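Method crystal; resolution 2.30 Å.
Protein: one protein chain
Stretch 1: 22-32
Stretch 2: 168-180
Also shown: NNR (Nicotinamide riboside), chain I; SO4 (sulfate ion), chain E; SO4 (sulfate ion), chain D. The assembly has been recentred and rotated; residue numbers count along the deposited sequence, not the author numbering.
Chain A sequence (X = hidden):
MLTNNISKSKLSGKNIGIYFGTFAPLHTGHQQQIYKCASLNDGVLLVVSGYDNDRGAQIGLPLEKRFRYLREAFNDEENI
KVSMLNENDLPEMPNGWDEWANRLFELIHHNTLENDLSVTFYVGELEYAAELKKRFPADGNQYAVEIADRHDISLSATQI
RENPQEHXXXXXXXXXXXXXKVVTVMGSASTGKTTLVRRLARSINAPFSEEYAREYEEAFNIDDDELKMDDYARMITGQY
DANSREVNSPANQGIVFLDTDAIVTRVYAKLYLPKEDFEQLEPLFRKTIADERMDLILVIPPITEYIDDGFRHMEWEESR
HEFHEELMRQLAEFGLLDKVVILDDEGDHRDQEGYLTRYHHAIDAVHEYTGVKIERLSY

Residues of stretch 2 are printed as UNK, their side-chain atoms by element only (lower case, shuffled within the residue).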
# COMPACT_ATOMS: atom_id res chain seq x y z
N THR A 22 6.27 -16.57 -3.13
CA THR A 22 5.22 -15.73 -3.71
C THR A 22 5.36 -14.26 -3.28
O THR A 22 5.04 -13.35 -4.06
CB THR A 22 3.83 -16.26 -3.36
OG1 THR A 22 3.77 -16.53 -1.96
CG2 THR A 22 3.53 -17.55 -4.10
N PHE A 23 5.80 -14.01 -2.05
CA PHE A 23 6.14 -12.66 -1.56
C PHE A 23 4.95 -11.71 -1.56
O PHE A 23 4.99 -10.62 -2.15
CB PHE A 23 7.29 -12.07 -2.38
CG PHE A 23 8.52 -12.91 -2.40
CD1 PHE A 23 9.29 -13.04 -1.27
CD2 PHE A 23 8.90 -13.58 -3.56
CE1 PHE A 23 10.44 -13.82 -1.28
CE2 PHE A 23 10.04 -14.33 -3.59
CZ PHE A 23 10.82 -14.46 -2.45
N ALA A 24 3.90 -12.12 -0.86
CA ALA A 24 2.65 -11.36 -0.73
C ALA A 24 2.28 -11.22 0.74
O ALA A 24 1.26 -11.75 1.18
CB ALA A 24 1.53 -12.04 -1.52
N PRO A 25 3.08 -10.47 1.53
CA PRO A 25 4.24 -9.66 1.16
C PRO A 25 5.59 -10.27 1.47
O PRO A 25 5.67 -11.26 2.19
CB PRO A 25 4.04 -8.43 2.04
CG PRO A 25 3.54 -9.06 3.34
CD PRO A 25 2.71 -10.25 2.94
N LEU A 26 6.64 -9.67 0.92
CA LEU A 26 7.99 -9.88 1.42
C LEU A 26 8.08 -9.41 2.87
O LEU A 26 7.57 -8.34 3.22
CB LEU A 26 8.98 -9.10 0.55
CG LEU A 26 10.44 -9.03 0.97
CD1 LEU A 26 11.09 -10.38 0.82
CD2 LEU A 26 11.16 -8.00 0.09
N HIS A 27 8.71 -10.21 3.73
CA HIS A 27 8.88 -9.81 5.13
C HIS A 27 10.25 -10.24 5.63
O HIS A 27 11.04 -10.86 4.89
CB HIS A 27 7.75 -10.34 6.02
CG HIS A 27 7.64 -11.83 6.06
ND1 HIS A 27 8.54 -12.64 6.73
CD2 HIS A 27 6.72 -12.67 5.51
CE1 HIS A 27 8.18 -13.90 6.59
NE2 HIS A 27 7.08 -13.95 5.86
N THR A 28 10.55 -9.91 6.89
CA THR A 28 11.92 -10.09 7.37
C THR A 28 12.30 -11.56 7.48
O THR A 28 13.50 -11.87 7.43
CB THR A 28 12.13 -9.38 8.72
OG1 THR A 28 11.13 -9.78 9.63
CG2 THR A 28 12.00 -7.89 8.58
N GLY A 29 11.33 -12.47 7.63
CA GLY A 29 11.64 -13.89 7.58
C GLY A 29 12.28 -14.29 6.25
O GLY A 29 13.32 -14.95 6.23
N HIS A 30 11.67 -13.88 5.13
CA HIS A 30 12.30 -14.03 3.82
C HIS A 30 13.69 -13.42 3.82
O HIS A 30 14.67 -14.04 3.36
CB HIS A 30 11.47 -13.36 2.73
CG HIS A 30 10.12 -13.96 2.50
ND1 HIS A 30 8.95 -13.25 2.67
CD2 HIS A 30 9.75 -15.19 2.06
CE1 HIS A 30 7.92 -14.02 2.38
NE2 HIS A 30 8.38 -15.20 2.00
N GLN A 31 13.79 -12.18 4.31
CA GLN A 31 15.01 -11.42 4.11
C GLN A 31 16.17 -12.04 4.86
O GLN A 31 17.30 -12.06 4.35
CB GLN A 31 14.77 -9.96 4.51
CG GLN A 31 13.81 -9.30 3.55
CD GLN A 31 13.15 -8.04 4.08
OE1 GLN A 31 12.18 -7.56 3.50
NE2 GLN A 31 13.65 -7.50 5.20
N GLN A 32 15.92 -12.55 6.07
CA GLN A 32 16.99 -13.21 6.81
C GLN A 32 17.47 -14.45 6.09
O GLN A 32 18.67 -14.73 6.07
CB GLN A 32 16.52 -13.54 8.23
CG GLN A 32 16.51 -12.28 9.10
CD GLN A 32 15.30 -12.18 10.02
OE1 GLN A 32 14.79 -13.19 10.50
NE2 GLN A 32 14.81 -10.96 10.21
N UNK A 168 3.62 -5.05 11.70
CA UNK A 168 4.05 -4.01 10.78
C UNK A 168 5.56 -3.97 10.59
O UNK A 168 6.04 -3.86 9.45
c UNK A 168 1.22 -1.28 7.60
c UNK A 168 3.72 -1.54 10.44
c UNK A 168 3.54 -2.68 11.33
c UNK A 168 1.74 -0.09 7.05
c UNK A 168 2.84 0.54 7.59
n UNK A 168 4.50 0.35 9.47
c UNK A 168 3.42 -0.04 8.72
c UNK A 168 2.91 -1.24 9.30
c UNK A 168 1.79 -1.86 8.72
c UNK A 168 4.69 -0.56 10.51
N UNK A 169 6.33 -4.01 11.69
CA UNK A 169 7.76 -3.80 11.55
C UNK A 169 8.44 -4.89 10.73
O UNK A 169 9.54 -4.66 10.21
c UNK A 169 7.93 -2.50 13.71
o UNK A 169 8.22 -4.90 13.67
c UNK A 169 8.44 -3.70 12.93
N UNK A 170 7.81 -6.05 10.55
CA UNK A 170 8.40 -7.13 9.77
C UNK A 170 8.05 -7.06 8.30
O UNK A 170 8.69 -7.77 7.51
c UNK A 170 8.46 -9.51 13.78
c UNK A 170 9.52 -8.19 12.40
n UNK A 170 7.81 -9.53 12.63
c UNK A 170 8.46 -8.71 11.73
c UNK A 170 7.97 -8.48 10.34
n UNK A 170 9.50 -8.71 13.67
N UNK A 171 7.07 -6.24 7.91
CA UNK A 171 6.73 -6.06 6.51
C UNK A 171 7.83 -5.26 5.81
O UNK A 171 8.27 -4.22 6.32
c UNK A 171 5.38 -5.35 6.37
c UNK A 171 4.98 -5.24 4.89
c UNK A 171 4.31 -6.07 7.18
c UNK A 171 2.97 -5.32 7.16
N UNK A 172 8.26 -5.72 4.65
CA UNK A 172 9.22 -4.95 3.86
C UNK A 172 8.61 -3.60 3.47
O UNK A 172 7.45 -3.52 3.07
c UNK A 172 10.64 -4.95 1.75
n UNK A 172 11.92 -5.22 1.96
o UNK A 172 10.26 -4.11 0.92
c UNK A 172 9.64 -5.73 2.61
N UNK A 173 9.42 -2.53 3.57
CA UNK A 173 8.89 -1.17 3.47
C UNK A 173 8.18 -0.90 2.15
O UNK A 173 7.16 -0.19 2.14
c UNK A 173 11.59 0.84 5.39
n UNK A 173 12.17 0.66 6.72
n UNK A 173 10.65 2.06 7.77
c UNK A 173 11.71 1.24 7.83
c UNK A 173 10.01 -0.15 3.70
c UNK A 173 10.47 -0.14 5.16
n UNK A 173 12.29 1.01 9.00
N UNK A 174 8.64 -1.48 1.05
CA UNK A 174 7.98 -1.29 -0.24
C UNK A 174 6.54 -1.79 -0.22
O UNK A 174 5.69 -1.29 -0.96
c UNK A 174 8.80 -1.98 -1.35
c UNK A 174 8.16 -1.73 -2.70
c UNK A 174 10.23 -1.44 -1.34
N UNK A 175 6.24 -2.77 0.63
CA UNK A 175 4.89 -3.30 0.69
C UNK A 175 4.00 -2.57 1.68
O UNK A 175 2.80 -2.86 1.73
c UNK A 175 4.92 -4.80 1.06
c UNK A 175 7.14 -6.67 -1.40
c UNK A 175 6.20 -7.36 -2.16
c UNK A 175 5.37 -5.71 -0.06
c UNK A 175 4.44 -6.39 -0.84
c UNK A 175 6.72 -5.85 -0.35
c UNK A 175 4.85 -7.21 -1.89
N UNK A 176 4.53 -1.60 2.45
CA UNK A 176 3.78 -1.11 3.61
C UNK A 176 2.58 -0.26 3.21
O UNK A 176 1.55 -0.28 3.89
c UNK A 176 4.71 -0.35 4.56
c UNK A 176 6.47 -0.61 6.39
n UNK A 176 8.14 -0.05 8.61
n UNK A 176 9.00 -2.18 8.55
n UNK A 176 7.39 -1.56 7.02
c UNK A 176 8.17 -1.26 8.06
c UNK A 176 5.54 -1.32 5.41
N UNK A 177 2.70 0.52 2.13
CA UNK A 177 1.60 1.37 1.71
C UNK A 177 0.34 0.56 1.46
O UNK A 177 -0.76 0.95 1.88
n UNK A 177 3.98 2.65 -2.33
c UNK A 177 2.95 2.25 -3.08
c UNK A 177 2.01 2.15 0.45
n UNK A 177 1.70 2.59 -2.75
c UNK A 177 0.85 2.62 -0.39
n UNK A 177 3.16 1.50 -4.16
c UNK A 177 1.34 3.41 -1.59
N UNK A 178 0.49 -0.61 0.82
CA UNK A 178 -0.65 -1.45 0.49
C UNK A 178 -1.42 -1.87 1.74
O UNK A 178 -2.65 -1.98 1.70
c UNK A 178 -2.95 -4.45 -1.82
n UNK A 178 -2.06 -3.47 -1.76
c UNK A 178 -1.28 -3.63 -0.63
c UNK A 178 -1.74 -4.75 -0.01
c UNK A 178 -0.18 -2.69 -0.27
n UNK A 178 -2.78 -5.23 -0.77
N UNK A 179 -0.71 -2.13 2.84
CA UNK A 179 -1.36 -2.66 4.05
C UNK A 179 -1.75 -1.58 5.03
O UNK A 179 -2.24 -1.89 6.13
c UNK A 179 0.84 -5.19 3.22
c UNK A 179 -1.30 -5.89 3.99
c UNK A 179 0.98 -6.35 2.50
c UNK A 179 -0.44 -3.67 4.74
c UNK A 179 -0.02 -7.29 2.52
c UNK A 179 -1.16 -7.07 3.27
c UNK A 179 -0.29 -4.95 3.98
N UNK A 180 -1.50 -0.32 4.70
CA UNK A 180 -1.73 0.76 5.64
C UNK A 180 -3.22 0.99 5.85
O UNK A 180 -4.02 0.89 4.91
c UNK A 180 -1.05 2.04 5.13
o UNK A 180 -1.21 3.03 6.11
O2R NNR I . 0.71 7.20 -2.50
C2R NNR I . -0.33 6.21 -2.47
C3R NNR I . -0.10 5.07 -3.45
O3R NNR I . 1.10 5.23 -4.21
C4R NNR I . -1.30 5.07 -4.38
C5R NNR I . -2.05 3.74 -4.32
O5R NNR I . -3.19 3.80 -5.18
O4R NNR I . -2.17 6.13 -3.98
C1R NNR I . -1.66 6.85 -2.86
N1 NNR I . -2.60 6.76 -1.74
C2 NNR I . -3.40 7.80 -1.48
C6 NNR I . -2.64 5.65 -1.00
C5 NNR I . -3.53 5.54 0.07
C4 NNR I . -4.37 6.61 0.36
C3 NNR I . -4.30 7.75 -0.42
C7 NNR I . -5.20 8.92 -0.13
O7 NNR I . -4.86 10.03 -0.50
N7 NNR I . -6.34 8.71 0.52
S SO4 E . 5.60 -17.15 0.55
O1 SO4 E . 6.82 -17.32 1.34
O2 SO4 E . 5.11 -15.77 0.65
O3 SO4 E . 5.98 -17.49 -0.82
O4 SO4 E . 4.53 -18.02 1.02
S SO4 D . -0.46 -0.61 -3.70
O1 SO4 D . 0.83 -1.07 -3.19
O2 SO4 D . -0.23 0.51 -4.61
O3 SO4 D . -1.13 -1.67 -4.44
O4 SO4 D . -1.32 -0.22 -2.59

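Position 168 carries one carbon followed by fused five- and six-membered rings holding eight carbons and one nitrogen, an indole; its side chain is out of reach of stretch 1. It is W168, and its backbone O accepts a bond from the N of position 171 (3.0 Å), closing the 3-10 turn.

Position 169 has one carbon bearing an oxygen and a carbon. Its CB points away, and its side chain makes no contact with stretch 1; its backbone O lies 4.4 Å from T28 CG2. That composition gives T169.

Position 170 shows one carbon and a five-membered ring of three carbons and two nitrogens, an imidazole. Its backbone does the bonding: T28 N donates to the O of position 170 at 2.9 Å (135°), while H27 CB approaches that same O to 3.1 Å. T28 OG1 packs 3.5 Å from the CB of position 170. The residue is H170.

Position 171 has four carbons, forked at the first, with one arm two carbons long. Its CB points away, yet the one-carbon arm reaches P25 CG at 4.4 Å. The CA atoms of H27 and position 171 are 4.5 Å apart, where the backbones form a single beta bridge. The fork identifies I171, and the arm near P25 is CG2.

Position 172 holds two carbons, the second carrying one oxygen and one nitrogen, a short amide. Its backbone N donates to L26 O at 3.1 Å (166°). Its CB points toward stretch 1, and the amide nitrogen donates to Q31 OE1 at 2.8 Å (157°). This is N172, with chi1 in t, and the donor is ND2. The amide oxygen serves its own stretch, accepting from the N of position 174 (3.1 Å).

Position 173 has three carbons, a nitrogen, and a carbon bearing two more nitrogens; its CB points away and it makes no contact. It is R173. Position 174 has one carbon carrying two carbons and also makes no contact: V174.

Position 175 is one carbon and a six-carbon ring. P25 CA and L26 N lie over one ring face. The ring is that of F175: P25 CB is 3.6 Å from F175 CD2, L26 CB 3.6 Å from F175 CE1, and F23 O 3.4 Å from F175 CE2.

Positions 176 and 177 both repeat the three-carbon guanidinium pattern, and neither touches stretch 1. They are R176 and R177: R176 NE and NH2 both donate to I171 O (2.9 and 3.1 Å), bracing the loop, and R177 NE makes a weak bond to sulfate O2 of chain D (3.4 Å).

Position 178 has one carbon and an imidazole, out of reach of stretch 1: H178, whose ND1 bonds weakly to O3 of that sulfate (3.4 Å). Position 179 is one carbon and a six-carbon ring, one ring carbon of which approaches P25 CB; it is F179, and its CE2 is 3.7 Å from P25 CB. Position 180, one carbon and one oxygen, is out of reach: S180.

The contact thus joins two elements. Backbone bonds flanking H27 and I171 fix the register, reinforced by the amide pair N172–Q31, while P25 and L26, both pointing toward stretch 2, pack on F175, with F179 also against P25. The two stretches bury 481 Å² between them, both sides summed.

Stretch 2 168-180: WTHINRVFRRHFS
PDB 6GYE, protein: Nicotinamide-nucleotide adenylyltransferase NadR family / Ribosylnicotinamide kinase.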